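Local coordinates for protein nucleoporin NUP82 (Chaetomium thermophilum, PDB 5CWW) that probably serves as a structural component of the nuclear pore complex and a docking site for transport factors, and is represented here by its N-terminal beta-propeller domain, at residues R107-P112 and T154-K159; S123-F128 and V345-G350; T133-H138 and H168-S173; V193-I198 and D251-A256; G266-T271 and I395-R400. One frame throughout, in Å; residues are numbered along the deposited sequence. Where two conformers were deposited one is given.

All five contacts lie in the beta-propeller or on the insertions that leave it. Interaction 1 closes a loop of 41 residues and joins the sheet ending in strand 106-110 to the one ending in strand 160-162. Before it closes, interactions 2 and 3 have both opened, so it crosses each of them. Interaction 2 spans 216 residues, tying a blade turn to a distant loop, and encloses interactions 3 and 4. These two follow in series, each at a junction between successive blades, and touch through Ser-173 OG and Asp-196 N. Interaction 5 opens inside the span of interaction 2 and closes beyond it, joining residues 266-271 to the chain leaving strand 389-395.

Interaction 1: residues R107-P112 and T154-K159; sequences RIIKTP and TPFKPK
At a junction between two blades of the beta-propeller, Arg-107 and Ile-109 of strand 106-110, the outermost strand of its sheet, meet Phe-156 in the loop that leads to strand 160-162 of the next sheet. The guanidinium of Arg-107 lies nearly flat on one face of the Phe-156 ring, the planes 24° apart. It is displaced toward the rim: CZ of Arg-107 stands 4.4 Å from the centroid of the Phe-156 ring and 35° off its normal, an off-centre cation-pi contact. CG of Phe-156 is anti to the backbone N (chi1 -175°), on a side chain that starts out toward the strand. On the opposite face CD of Pro-158 sits over the ring centre, so the phenyl is held between a cation and a proline. At the ring's edge CD1 of Ile-109 makes a short 3.2 Å contact with CZ of Phe-156. NE of Arg-107 donates to His-147 O, a second hold on the guanidinium beside the stack. An alanine in place of Arg-107 would probably leave one face of the Phe-156 ring without its cation and His-147 O without this donor. Also at the edge, in plane, Ile-108 O lies 3.4 Å from Phe-156 CE2, while one water accepts from Arg-107 NH2 (3.0 Å) and donates to Thr-154 O (3.0 Å).

Interaction 2: residues S123-F128 and V345-G350; sequences SPNQDF and VEEATG
The carboxylate of Asp-127 has the methyl of Thr-349 above its plane, CG2 of Thr-349 lying 3.4 Å from OD2 of Asp-127. A second pair of flat groups, the amide of Asn-125 and the carboxylate of Glu-347, is turned 68° apart and meets only loosely, with OD1 of Asn-125 4.2 Å from OE2 of Glu-347. Two type I beta turns come together here. Ser-123 to Gln-126 makes the turn between the antiparallel strands 119-122 and 128-132 of one propeller blade, and Glu-347 to Gly-350 makes one in the long excursion of the chain between strands 281-284 and 369-370. No hydrogen bond passes between the segments, and the contact is a surface one. Thr-349 does most of the work: CG2 leans mainly on Asp-127, while OG1 lies 3.5 Å from CB of Asn-125. The Asp-127 carboxylate is brought round by chi1 of 48°, which sets CG between the backbone N and the carbonyl carbon. His-188 NE2 is hydrogen-bonded to Asp-127 OD2, so the oxygen nearest the threonine methyl also has a polar mate, and the His-188 ring stacks on that of Phe-128. Each turn is closed by its own backbone bond. That of the blade turn runs from Gln-126 N to Ser-123 O, 3.0 Å, and that of the distant loop is a weak one from Gly-350 N to Glu-347 O, also 3.0 Å.

Interaction 3: residues T133-H138 and H168-S173; sequences TSHTVH and HVTSRS
His-135 puts the edge of its imidazole against a type I beta turn, Val-169 to Arg-172, in the link from one propeller blade to the next. CD2 of His-135 points in the ring plane at the carbonyl of Arg-172, 3.1 Å from its O, less certain because Arg-172 has two conformers. Val-169 O is 3.5 Å from the same CD2. Two residues on, CG2 of Val-137 lies over one face of the His-168 ring, toward its rim, a CH-pi contact 4.2 Å from the centroid and 25° off the normal. Water also joins the segments: one molecule accepts from Val-137 N and lies 2.8 Å from His-168 O, and another lies within hydrogen-bonding distance of His-135 O, His-168 ND1 and Ser-173 O. In the second shell, Ser-134 OG pairs with His-135 ND1 at 3.0 Å, in the ring plane, and so probably steadies the rotation of the imidazole. An alanine for His-135 would probably open a gap against the turn and leave Ser-134 OG without this mate. His-168 NE2 is held by Thr-192 OG1. The bend between strands 128-132 and 137-141 carries an ST motif, in which Thr-133 OG1 accepts from Thr-136 N at 2.8 Å.

Interaction 4: residues V193-I198 and D251-A256; sequences VTEDAI and DMEVAA
Glu-195 O accepts one hydrogen bond, from Val-254 N, and a CA-H...O contact from Glu-253. The bond from Val-254 N to Glu-195 O is 2.9 Å long, with an N-H...O angle of 165° and the nitrogen tilted only 15° from the carbonyl plane, while Glu-253 CA stands 3.3 Å from the same oxygen. This is a junction of successive propeller blades, where the type I turn Thr-194 to Ala-197, between strands 189-194 and 198-203, meets the start of strand 254-258. Beside this bond the buried Val-254 carries the apolar packing. Its CG2 lies 3.7 Å from Ala-197 CB and also closes on Thr-194 O, whereas CG1 touches Val-193 CG1 at 3.9 Å, the two valines crossing at about a right angle. Toward the outside, Glu-195 and Glu-253 run side by side and point the same way, OE2 of Glu-195 4.1 Å from OE1 of Glu-253. That nearness of like charges would probably be eased by the hydrogen bond from Thr-277 OG1 to the other oxygen of Glu-253. Asp-251, at the end of helix 248-251, bonds through OD2 to the backbone of another protein's chain. A single water donates to both Glu-195 OE2, 3.1 Å, and Val-254 O, 2.8 Å.

Interaction 5: residues G266-T271 and I395-R400; sequences GWAPMT and IGEKPR
Ala-268 and Gly-396 bring their backbones to 5.5 Å, CA to CA, and no hydrogen bond passes between the segments 266-271 and 395-400. The methyl of Ala-268 does the touching on one side: its CB lies 4.2 Å from Gly-396 CA and 4.3 Å from Glu-397 CG. Glu-397 answers from the other. Its chi1 of 55° sets CG between the backbone N and the carbonyl carbon. Beyond CG the chain is extended and brings OE2 of Glu-397 to 3.9 Å from Gly-266 CA. Both glycines suit their places. Gly-266 has a positive phi of 56°, and a beta carbon on it would run into the Glu-397 carboxylate; one on Gly-396 would press on the Ala-268 methyl. This is a junction between two blades of the beta-propeller, where the loop before strand 272-276 of one blade packs on the chain leaving strand 389-395, the outermost strand of the next sheet. Close by, Glu-397 shares a backbone hydrogen bond with Gly-265, and Lys-398 NZ bonds to Asp-263 O. The Trp-267 ring turns toward helices 298-315 and 321-338, where it meets Trp-333. A short 3-10 segment at 268-269 shapes the loop, and Trp-267 O takes two donors from opposite faces of its plane: Met-270 N at 2.9 Å, and Thr-271 OG1 at 2.7 Å, the latter 59° out of that plane.

Interaction 1: residues R107-P112 and T154-K159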
# COMPACT_ATOMS: atom_id res chain seq x y z
N ARG B 107 17.09 -15.29 22.90
CA ARG B 107 15.85 -15.51 23.65
C ARG B 107 14.73 -15.91 22.70
O ARG B 107 14.72 -15.51 21.53
CB ARG B 107 15.45 -14.25 24.42
CG ARG B 107 16.06 -14.15 25.82
CD ARG B 107 15.42 -15.15 26.77
NE ARG B 107 15.41 -14.66 28.15
CZ ARG B 107 14.72 -15.21 29.14
NH1 ARG B 107 13.98 -16.29 28.92
NH2 ARG B 107 14.77 -14.69 30.35
N ILE B 108 13.78 -16.70 23.20
CA ILE B 108 12.62 -17.11 22.42
C ILE B 108 11.43 -16.24 22.81
O ILE B 108 11.23 -15.94 23.98
CB ILE B 108 12.28 -18.61 22.63
CG1 ILE B 108 11.79 -19.24 21.33
CG2 ILE B 108 11.27 -18.82 23.76
CD1 ILE B 108 12.90 -19.54 20.35
N ILE B 109 10.65 -15.83 21.81
CA ILE B 109 9.42 -15.08 22.04
C ILE B 109 8.23 -15.87 21.51
O ILE B 109 7.94 -15.85 20.32
CB ILE B 109 9.44 -13.69 21.35
CG1 ILE B 109 10.78 -12.98 21.55
CG2 ILE B 109 8.27 -12.84 21.85
CD1 ILE B 109 11.08 -12.63 22.98
N LYS B 110 7.54 -16.56 22.41
CA LYS B 110 6.31 -17.24 22.04
C LYS B 110 5.23 -16.19 21.81
O LYS B 110 5.16 -15.20 22.54
CB LYS B 110 5.88 -18.24 23.11
CG LYS B 110 6.46 -19.64 22.92
CD LYS B 110 5.87 -20.32 21.69
CE LYS B 110 6.39 -21.75 21.53
NZ LYS B 110 5.87 -22.39 20.29
N THR B 111 4.39 -16.42 20.81
CA THR B 111 3.36 -15.47 20.42
C THR B 111 1.98 -16.13 20.48
O THR B 111 1.89 -17.36 20.49
CB THR B 111 3.59 -14.92 19.00
OG1 THR B 111 3.22 -15.91 18.04
CG2 THR B 111 5.05 -14.53 18.80
N PRO B 112 0.91 -15.32 20.51
CA PRO B 112 -0.45 -15.86 20.54
C PRO B 112 -1.06 -16.06 19.15
O PRO B 112 -2.26 -16.31 19.06
CB PRO B 112 -1.21 -14.79 21.32
CG PRO B 112 -0.53 -13.52 20.93
CD PRO B 112 0.93 -13.86 20.74
N THR B 154 14.61 -12.41 36.20
CA THR B 154 13.23 -11.93 36.23
C THR B 154 12.37 -12.62 35.16
O THR B 154 12.88 -13.06 34.14
CB THR B 154 13.16 -10.41 36.02
OG1 THR B 154 13.75 -10.07 34.75
CG2 THR B 154 13.90 -9.68 37.13
N PRO B 155 11.05 -12.71 35.41
CA PRO B 155 10.16 -13.38 34.45
C PRO B 155 10.13 -12.69 33.09
O PRO B 155 10.14 -11.46 33.02
CB PRO B 155 8.79 -13.32 35.13
CG PRO B 155 8.89 -12.18 36.08
CD PRO B 155 10.30 -12.18 36.56
N PHE B 156 10.07 -13.49 32.03
CA PHE B 156 10.14 -12.99 30.67
C PHE B 156 8.85 -13.29 29.91
O PHE B 156 8.66 -14.40 29.41
CB PHE B 156 11.34 -13.60 29.94
CG PHE B 156 11.55 -13.05 28.56
CD1 PHE B 156 11.90 -11.72 28.38
CD2 PHE B 156 11.43 -13.87 27.45
CE1 PHE B 156 12.10 -11.22 27.11
CE2 PHE B 156 11.63 -13.36 26.18
CZ PHE B 156 11.97 -12.04 26.01
N LYS B 157 7.97 -12.30 29.84
CA LYS B 157 6.67 -12.45 29.17
C LYS B 157 6.29 -11.17 28.42
O LYS B 157 5.48 -10.38 28.91
CB LYS B 157 5.59 -12.82 30.19
CG LYS B 157 5.54 -11.95 31.45
CD LYS B 157 4.58 -12.51 32.48
CE LYS B 157 5.18 -13.71 33.21
NZ LYS B 157 4.26 -14.24 34.26
N PRO B 158 6.88 -10.96 27.23
CA PRO B 158 6.59 -9.78 26.41
C PRO B 158 5.10 -9.64 26.09
O PRO B 158 4.48 -10.60 25.64
CB PRO B 158 7.40 -10.03 25.14
CG PRO B 158 8.50 -10.94 25.56
CD PRO B 158 7.91 -11.82 26.61
N LYS B 159 4.56 -8.45 26.31
CA LYS B 159 3.14 -8.20 26.09
C LYS B 159 2.81 -8.15 24.60
O LYS B 159 3.50 -7.50 23.82
CB LYS B 159 2.73 -6.88 26.76
CG LYS B 159 1.26 -6.50 26.56
CD LYS B 159 0.33 -7.54 27.16
CE LYS B 159 -1.13 -7.13 27.03
NZ LYS B 159 -2.05 -8.18 27.56
O HOH W 1 12.97 -15.68 32.59

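Interaction 2: residues S123-F128 and V345-G350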
# COMPACT_ATOMS: atom_id res chain seq x y z
N SER B 123 8.63 -0.51 14.54
CA SER B 123 8.12 0.85 14.62
C SER B 123 9.29 1.83 14.55
O SER B 123 10.44 1.43 14.73
CB SER B 123 7.31 1.05 15.90
OG SER B 123 8.14 1.03 17.05
N PRO B 124 9.01 3.12 14.30
CA PRO B 124 10.07 4.13 14.13
C PRO B 124 11.03 4.22 15.31
O PRO B 124 12.24 4.23 15.10
CB PRO B 124 9.28 5.43 13.96
CG PRO B 124 7.97 5.01 13.41
CD PRO B 124 7.67 3.69 14.05
N ASN B 125 10.50 4.29 16.52
CA ASN B 125 11.34 4.38 17.72
C ASN B 125 11.72 3.01 18.26
O ASN B 125 12.35 2.90 19.31
CB ASN B 125 10.62 5.20 18.79
CG ASN B 125 10.37 6.63 18.36
OD1 ASN B 125 11.18 7.22 17.64
ND2 ASN B 125 9.25 7.20 18.79
N GLN B 126 11.33 1.96 17.53
CA GLN B 126 11.80 0.60 17.79
C GLN B 126 11.39 0.08 19.17
O GLN B 126 12.13 -0.68 19.79
CB GLN B 126 13.33 0.55 17.65
CG GLN B 126 13.83 1.04 16.30
CD GLN B 126 15.34 1.01 16.18
OE1 GLN B 126 16.06 1.23 17.15
NE2 GLN B 126 15.83 0.74 14.97
N ASP B 127 10.21 0.49 19.63
CA ASP B 127 9.66 0.00 20.89
C ASP B 127 8.47 -0.92 20.65
O ASP B 127 8.17 -1.79 21.47
CB ASP B 127 9.26 1.17 21.79
CG ASP B 127 8.43 2.22 21.06
OD1 ASP B 127 8.35 2.16 19.81
OD2 ASP B 127 7.87 3.11 21.74
N PHE B 128 7.78 -0.73 19.52
CA PHE B 128 6.67 -1.60 19.12
C PHE B 128 7.03 -2.43 17.89
O PHE B 128 7.75 -1.96 17.01
CB PHE B 128 5.41 -0.79 18.82
CG PHE B 128 4.79 -0.11 20.02
CD1 PHE B 128 5.34 -0.24 21.28
CD2 PHE B 128 3.64 0.65 19.87
CE1 PHE B 128 4.76 0.39 22.37
CE2 PHE B 128 3.06 1.27 20.95
CZ PHE B 128 3.62 1.14 22.21
N VAL B 345 4.58 17.18 24.43
CA VAL B 345 4.55 15.96 25.24
C VAL B 345 5.86 15.21 25.08
O VAL B 345 6.52 15.29 24.04
CB VAL B 345 3.38 15.04 24.80
CG1 VAL B 345 3.23 13.84 25.74
CG2 VAL B 345 2.07 15.81 24.73
N GLU B 346 6.24 14.50 26.13
CA GLU B 346 7.49 13.75 26.18
C GLU B 346 7.61 12.74 25.05
O GLU B 346 6.66 12.49 24.31
CB GLU B 346 7.59 13.04 27.55
CG GLU B 346 8.95 12.46 27.93
CD GLU B 346 10.03 13.51 28.11
OE1 GLU B 346 9.73 14.71 27.98
OE2 GLU B 346 11.19 13.13 28.37
N GLU B 347 8.80 12.16 24.94
CA GLU B 347 9.08 11.08 24.01
C GLU B 347 9.09 9.75 24.75
O GLU B 347 9.74 9.61 25.78
CB GLU B 347 10.41 11.34 23.31
CG GLU B 347 10.74 10.38 22.18
CD GLU B 347 11.93 10.85 21.36
OE1 GLU B 347 12.69 11.72 21.84
OE2 GLU B 347 12.11 10.34 20.23
N ALA B 348 8.34 8.78 24.23
CA ALA B 348 8.17 7.49 24.89
C ALA B 348 9.51 6.79 25.12
O ALA B 348 9.75 6.25 26.20
CB ALA B 348 7.25 6.60 24.07
N THR B 349 10.36 6.81 24.10
CA THR B 349 11.69 6.23 24.19
C THR B 349 12.73 7.35 24.17
O THR B 349 13.83 7.17 23.65
CB THR B 349 11.98 5.26 23.04
OG1 THR B 349 12.22 6.01 21.83
CG2 THR B 349 10.82 4.31 22.82
N GLY B 350 12.37 8.50 24.73
CA GLY B 350 13.18 9.68 24.59
C GLY B 350 13.35 10.57 25.81
O GLY B 350 12.72 10.41 26.85

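Interaction 3: residues T133-H138 and H168-S173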
# COMPACT_ATOMS: atom_id res chain seq x y z
N THR B 133 0.07 -12.23 10.52
CA THR B 133 -0.20 -13.48 9.82
C THR B 133 -0.83 -13.08 8.49
O THR B 133 -0.72 -11.92 8.08
CB THR B 133 -1.14 -14.40 10.62
OG1 THR B 133 -2.40 -13.75 10.81
CG2 THR B 133 -0.54 -14.74 11.97
N SER B 134 -1.49 -14.01 7.83
CA SER B 134 -2.18 -13.68 6.59
C SER B 134 -3.34 -12.71 6.83
O SER B 134 -3.62 -11.85 6.00
CB SER B 134 -2.69 -14.95 5.90
OG SER B 134 -3.49 -15.72 6.78
N HIS B 135 -4.00 -12.85 7.98
CA HIS B 135 -5.21 -12.08 8.28
C HIS B 135 -5.16 -11.30 9.59
O HIS B 135 -5.87 -10.31 9.75
CB HIS B 135 -6.42 -13.01 8.31
CG HIS B 135 -6.85 -13.51 6.96
ND1 HIS B 135 -6.13 -14.44 6.25
CD2 HIS B 135 -7.92 -13.19 6.20
CE1 HIS B 135 -6.74 -14.68 5.10
NE2 HIS B 135 -7.83 -13.93 5.05
N THR B 136 -4.33 -11.74 10.53
CA THR B 136 -4.32 -11.16 11.88
C THR B 136 -3.14 -10.23 12.10
O THR B 136 -2.12 -10.31 11.41
CB THR B 136 -4.29 -12.26 12.96
OG1 THR B 136 -3.04 -12.97 12.90
CG2 THR B 136 -5.44 -13.24 12.77
N VAL B 137 -3.29 -9.33 13.07
CA VAL B 137 -2.25 -8.37 13.42
C VAL B 137 -2.11 -8.28 14.94
O VAL B 137 -3.07 -7.97 15.64
CB VAL B 137 -2.54 -6.97 12.85
CG1 VAL B 137 -1.40 -6.01 13.17
CG2 VAL B 137 -2.76 -7.04 11.35
N HIS B 138 -0.91 -8.55 15.44
CA HIS B 138 -0.59 -8.36 16.85
C HIS B 138 0.50 -7.31 17.00
O HIS B 138 1.39 -7.20 16.16
CB HIS B 138 -0.14 -9.67 17.49
CG HIS B 138 -1.24 -10.68 17.65
ND1 HIS B 138 -1.68 -11.46 16.60
CD2 HIS B 138 -1.97 -11.03 18.72
CE1 HIS B 138 -2.65 -12.25 17.03
NE2 HIS B 138 -2.84 -12.01 18.31
N HIS B 168 -9.31 -7.44 11.78
CA HIS B 168 -8.29 -8.26 11.14
C HIS B 168 -8.42 -9.70 11.60
O HIS B 168 -7.77 -10.14 12.55
CB HIS B 168 -6.89 -7.70 11.44
CG HIS B 168 -6.62 -6.38 10.80
ND1 HIS B 168 -6.75 -6.18 9.44
CD2 HIS B 168 -6.24 -5.19 11.32
CE1 HIS B 168 -6.45 -4.92 9.16
NE2 HIS B 168 -6.13 -4.30 10.28
N VAL B 169 -9.29 -10.44 10.91
CA VAL B 169 -9.66 -11.79 11.28
C VAL B 169 -9.69 -12.68 10.04
O VAL B 169 -9.80 -12.17 8.92
CB VAL B 169 -11.05 -11.82 11.97
CG1 VAL B 169 -11.31 -13.16 12.63
CG2 VAL B 169 -11.14 -10.72 13.01
N THR B 170 -9.59 -13.99 10.23
CA THR B 170 -9.58 -14.93 9.12
C THR B 170 -10.89 -14.92 8.34
O THR B 170 -10.93 -15.35 7.19
CB THR B 170 -9.31 -16.36 9.61
OG1 THR B 170 -10.17 -16.67 10.71
CG2 THR B 170 -7.86 -16.51 10.06
N SER B 171 -11.96 -14.43 8.96
CA SER B 171 -13.27 -14.39 8.31
C SER B 171 -13.46 -13.12 7.48
O SER B 171 -14.48 -12.96 6.81
CB SER B 171 -14.39 -14.51 9.35
OG SER B 171 -14.36 -13.44 10.28
N ARG B 172 -12.47 -12.22 7.52
CA ARG B 172 -12.53 -10.98 6.75
C ARG B 172 -11.36 -10.91 5.77
O ARG B 172 -10.64 -11.89 5.59
CB ARG B 172 -12.51 -9.77 7.69
CG ARG B 172 -13.74 -9.64 8.57
CD ARG B 172 -14.95 -9.13 7.80
NE ARG B 172 -15.57 -7.99 8.47
CZ ARG B 172 -15.45 -6.72 8.09
NH1 ARG B 172 -14.73 -6.38 7.03
NH2 ARG B 172 -16.06 -5.77 8.78
N SER B 173 -11.18 -9.76 5.14
CA SER B 173 -10.15 -9.60 4.12
C SER B 173 -8.74 -9.70 4.72
O SER B 173 -8.48 -9.18 5.80
CB SER B 173 -10.31 -8.26 3.41
OG SER B 173 -9.37 -8.12 2.36
O HOH W 2 -7.09 -8.56 8.05
O HOH W 3 -5.92 -9.17 14.41

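Interaction 4: residues V193-I198 and D251-A256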
# COMPACT_ATOMS: atom_id res chain seq x y z
N VAL B 193 -3.45 -2.04 5.72
CA VAL B 193 -4.17 -2.09 4.45
C VAL B 193 -4.49 -3.54 4.11
O VAL B 193 -3.62 -4.41 4.21
CB VAL B 193 -3.35 -1.45 3.30
CG1 VAL B 193 -4.18 -1.35 2.04
CG2 VAL B 193 -2.83 -0.08 3.71
N THR B 194 -5.73 -3.78 3.73
CA THR B 194 -6.20 -5.12 3.38
C THR B 194 -6.28 -5.28 1.86
O THR B 194 -6.24 -4.29 1.13
CB THR B 194 -7.58 -5.40 3.99
OG1 THR B 194 -8.50 -4.38 3.60
CG2 THR B 194 -7.50 -5.44 5.51
N GLU B 195 -6.37 -6.53 1.41
CA GLU B 195 -6.53 -6.83 -0.01
C GLU B 195 -7.70 -6.08 -0.64
O GLU B 195 -7.62 -5.63 -1.78
CB GLU B 195 -6.73 -8.33 -0.23
CG GLU B 195 -5.44 -9.14 -0.23
CD GLU B 195 -5.67 -10.57 -0.66
OE1 GLU B 195 -6.79 -11.09 -0.46
OE2 GLU B 195 -4.72 -11.19 -1.20
N ASP B 196 -8.80 -5.95 0.11
CA ASP B 196 -9.99 -5.29 -0.42
C ASP B 196 -9.90 -3.77 -0.22
O ASP B 196 -10.91 -3.08 -0.17
CB ASP B 196 -11.26 -5.85 0.23
CG ASP B 196 -11.33 -5.61 1.72
OD1 ASP B 196 -10.28 -5.37 2.35
OD2 ASP B 196 -12.45 -5.66 2.27
N ALA B 197 -8.67 -3.28 -0.12
CA ALA B 197 -8.38 -1.85 -0.20
C ALA B 197 -9.07 -1.02 0.87
O ALA B 197 -9.59 0.06 0.59
CB ALA B 197 -8.75 -1.33 -1.59
N ILE B 198 -9.09 -1.52 2.10
CA ILE B 198 -9.54 -0.72 3.23
C ILE B 198 -8.32 -0.24 4.01
O ILE B 198 -7.51 -1.04 4.47
CB ILE B 198 -10.49 -1.51 4.14
CG1 ILE B 198 -11.73 -1.93 3.36
CG2 ILE B 198 -10.89 -0.67 5.34
CD1 ILE B 198 -12.53 -3.01 4.02
N ASP B 251 -9.48 -5.57 -9.56
CA ASP B 251 -8.90 -4.34 -10.10
C ASP B 251 -8.41 -3.43 -8.98
O ASP B 251 -7.54 -2.58 -9.21
CB ASP B 251 -9.92 -3.60 -10.97
CG ASP B 251 -9.29 -3.02 -12.23
OD1 ASP B 251 -8.06 -3.07 -12.39
OD2 ASP B 251 -10.05 -2.49 -13.08
N MET B 252 -8.95 -3.59 -7.78
CA MET B 252 -8.47 -2.86 -6.61
C MET B 252 -8.04 -3.83 -5.51
O MET B 252 -8.14 -3.52 -4.32
CB MET B 252 -9.53 -1.90 -6.10
CG MET B 252 -9.81 -0.73 -7.05
SD MET B 252 -10.83 0.57 -6.33
CE MET B 252 -9.66 1.33 -5.20
N GLU B 253 -7.57 -5.01 -5.91
CA GLU B 253 -6.92 -5.92 -4.98
C GLU B 253 -5.54 -5.37 -4.66
O GLU B 253 -4.69 -5.27 -5.55
CB GLU B 253 -6.83 -7.33 -5.55
CG GLU B 253 -6.25 -8.35 -4.59
CD GLU B 253 -6.01 -9.70 -5.23
OE1 GLU B 253 -6.64 -10.69 -4.81
OE2 GLU B 253 -5.18 -9.78 -6.17
N VAL B 254 -5.30 -5.00 -3.41
CA VAL B 254 -4.04 -4.37 -3.02
C VAL B 254 -2.92 -5.39 -2.92
O VAL B 254 -3.08 -6.45 -2.32
CB VAL B 254 -4.17 -3.63 -1.67
CG1 VAL B 254 -2.85 -2.94 -1.31
CG2 VAL B 254 -5.30 -2.62 -1.73
N ALA B 255 -1.78 -5.06 -3.53
CA ALA B 255 -0.57 -5.87 -3.43
C ALA B 255 0.30 -5.37 -2.28
O ALA B 255 0.83 -6.17 -1.51
CB ALA B 255 0.20 -5.83 -4.74
N ALA B 256 0.44 -4.05 -2.18
CA ALA B 256 1.24 -3.46 -1.11
C ALA B 256 1.01 -1.96 -1.02
O ALA B 256 0.54 -1.33 -1.97
CB ALA B 256 2.72 -3.75 -1.31
O HOH W 4 -2.63 -9.23 -2.32

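Interaction 5: residues G266-T271 and I395-R400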
# COMPACT_ATOMS: atom_id res chain seq x y z
N GLY B 266 7.98 18.32 1.57
CA GLY B 266 6.71 18.54 0.91
C GLY B 266 5.62 17.66 1.47
O GLY B 266 5.55 17.40 2.67
N TRP B 267 4.76 17.18 0.57
CA TRP B 267 3.61 16.37 0.96
C TRP B 267 3.97 14.90 1.15
O TRP B 267 3.12 14.11 1.58
CB TRP B 267 2.52 16.49 -0.10
CG TRP B 267 1.97 17.87 -0.26
CD1 TRP B 267 2.24 18.75 -1.26
CD2 TRP B 267 1.04 18.53 0.62
NE1 TRP B 267 1.54 19.92 -1.07
CE2 TRP B 267 0.80 19.81 0.08
CE3 TRP B 267 0.40 18.16 1.80
CZ2 TRP B 267 -0.06 20.72 0.68
CZ3 TRP B 267 -0.45 19.08 2.41
CH2 TRP B 267 -0.67 20.34 1.84
N ALA B 268 5.21 14.54 0.84
CA ALA B 268 5.63 13.14 0.84
C ALA B 268 5.32 12.40 2.15
O ALA B 268 4.79 11.30 2.12
CB ALA B 268 7.13 13.06 0.54
N PRO B 269 5.65 13.00 3.31
CA PRO B 269 5.40 12.23 4.53
C PRO B 269 3.93 12.12 4.93
O PRO B 269 3.64 11.47 5.93
CB PRO B 269 6.21 12.98 5.60
CG PRO B 269 6.61 14.30 4.99
CD PRO B 269 6.11 14.37 3.58
N MET B 270 3.02 12.73 4.17
CA MET B 270 1.58 12.57 4.38
C MET B 270 0.93 11.82 3.23
O MET B 270 -0.29 11.82 3.10
CB MET B 270 0.88 13.92 4.53
CG MET B 270 1.52 14.85 5.51
SD MET B 270 0.67 16.44 5.52
CE MET B 270 1.87 17.42 6.42
N THR B 271 1.75 11.21 2.38
CA THR B 271 1.24 10.56 1.18
C THR B 271 1.35 9.05 1.29
O THR B 271 2.45 8.51 1.39
CB THR B 271 1.99 11.03 -0.08
OG1 THR B 271 1.95 12.46 -0.15
CG2 THR B 271 1.35 10.45 -1.34
N ILE B 395 10.70 6.56 -2.73
CA ILE B 395 11.70 7.45 -2.15
C ILE B 395 11.17 8.87 -2.26
O ILE B 395 11.09 9.43 -3.36
CB ILE B 395 13.05 7.32 -2.86
CG1 ILE B 395 13.49 5.85 -2.89
CG2 ILE B 395 14.10 8.17 -2.15
CD1 ILE B 395 14.62 5.57 -3.85
N GLY B 396 10.80 9.45 -1.13
CA GLY B 396 10.20 10.76 -1.11
C GLY B 396 11.16 11.85 -1.55
O GLY B 396 12.37 11.73 -1.34
N GLU B 397 10.62 12.89 -2.16
CA GLU B 397 11.40 14.09 -2.46
C GLU B 397 12.06 14.59 -1.19
O GLU B 397 11.50 14.45 -0.10
CB GLU B 397 10.51 15.18 -3.06
CG GLU B 397 9.31 15.52 -2.18
CD GLU B 397 8.68 16.86 -2.53
OE1 GLU B 397 9.43 17.84 -2.71
OE2 GLU B 397 7.44 16.93 -2.60
N LYS B 398 13.25 15.16 -1.32
CA LYS B 398 13.95 15.72 -0.18
C LYS B 398 13.89 17.24 -0.24
O LYS B 398 13.87 17.81 -1.33
CB LYS B 398 15.40 15.23 -0.14
CG LYS B 398 15.54 13.72 -0.11
CD LYS B 398 16.90 13.27 0.42
CE LYS B 398 17.01 13.45 1.93
NZ LYS B 398 16.01 12.64 2.68
N PRO B 399 13.85 17.91 0.93
CA PRO B 399 13.81 19.37 0.95
C PRO B 399 14.99 20.00 0.21
O PRO B 399 16.10 19.47 0.25
CB PRO B 399 13.86 19.71 2.44
CG PRO B 399 13.35 18.50 3.12
CD PRO B 399 13.80 17.34 2.29
N ARG B 400 14.74 21.13 -0.46
CA ARG B 400 15.78 21.81 -1.22
C ARG B 400 16.64 22.67 -0.30
O ARG B 400 16.15 23.25 0.67
CB ARG B 400 15.15 22.68 -2.31
CG ARG B 400 14.15 21.94 -3.19
CD ARG B 400 13.54 22.87 -4.22
NE ARG B 400 12.36 22.28 -4.86
CZ ARG B 400 11.59 22.91 -5.74
NH1 ARG B 400 11.87 24.16 -6.10
NH2 ARG B 400 10.53 22.30 -6.26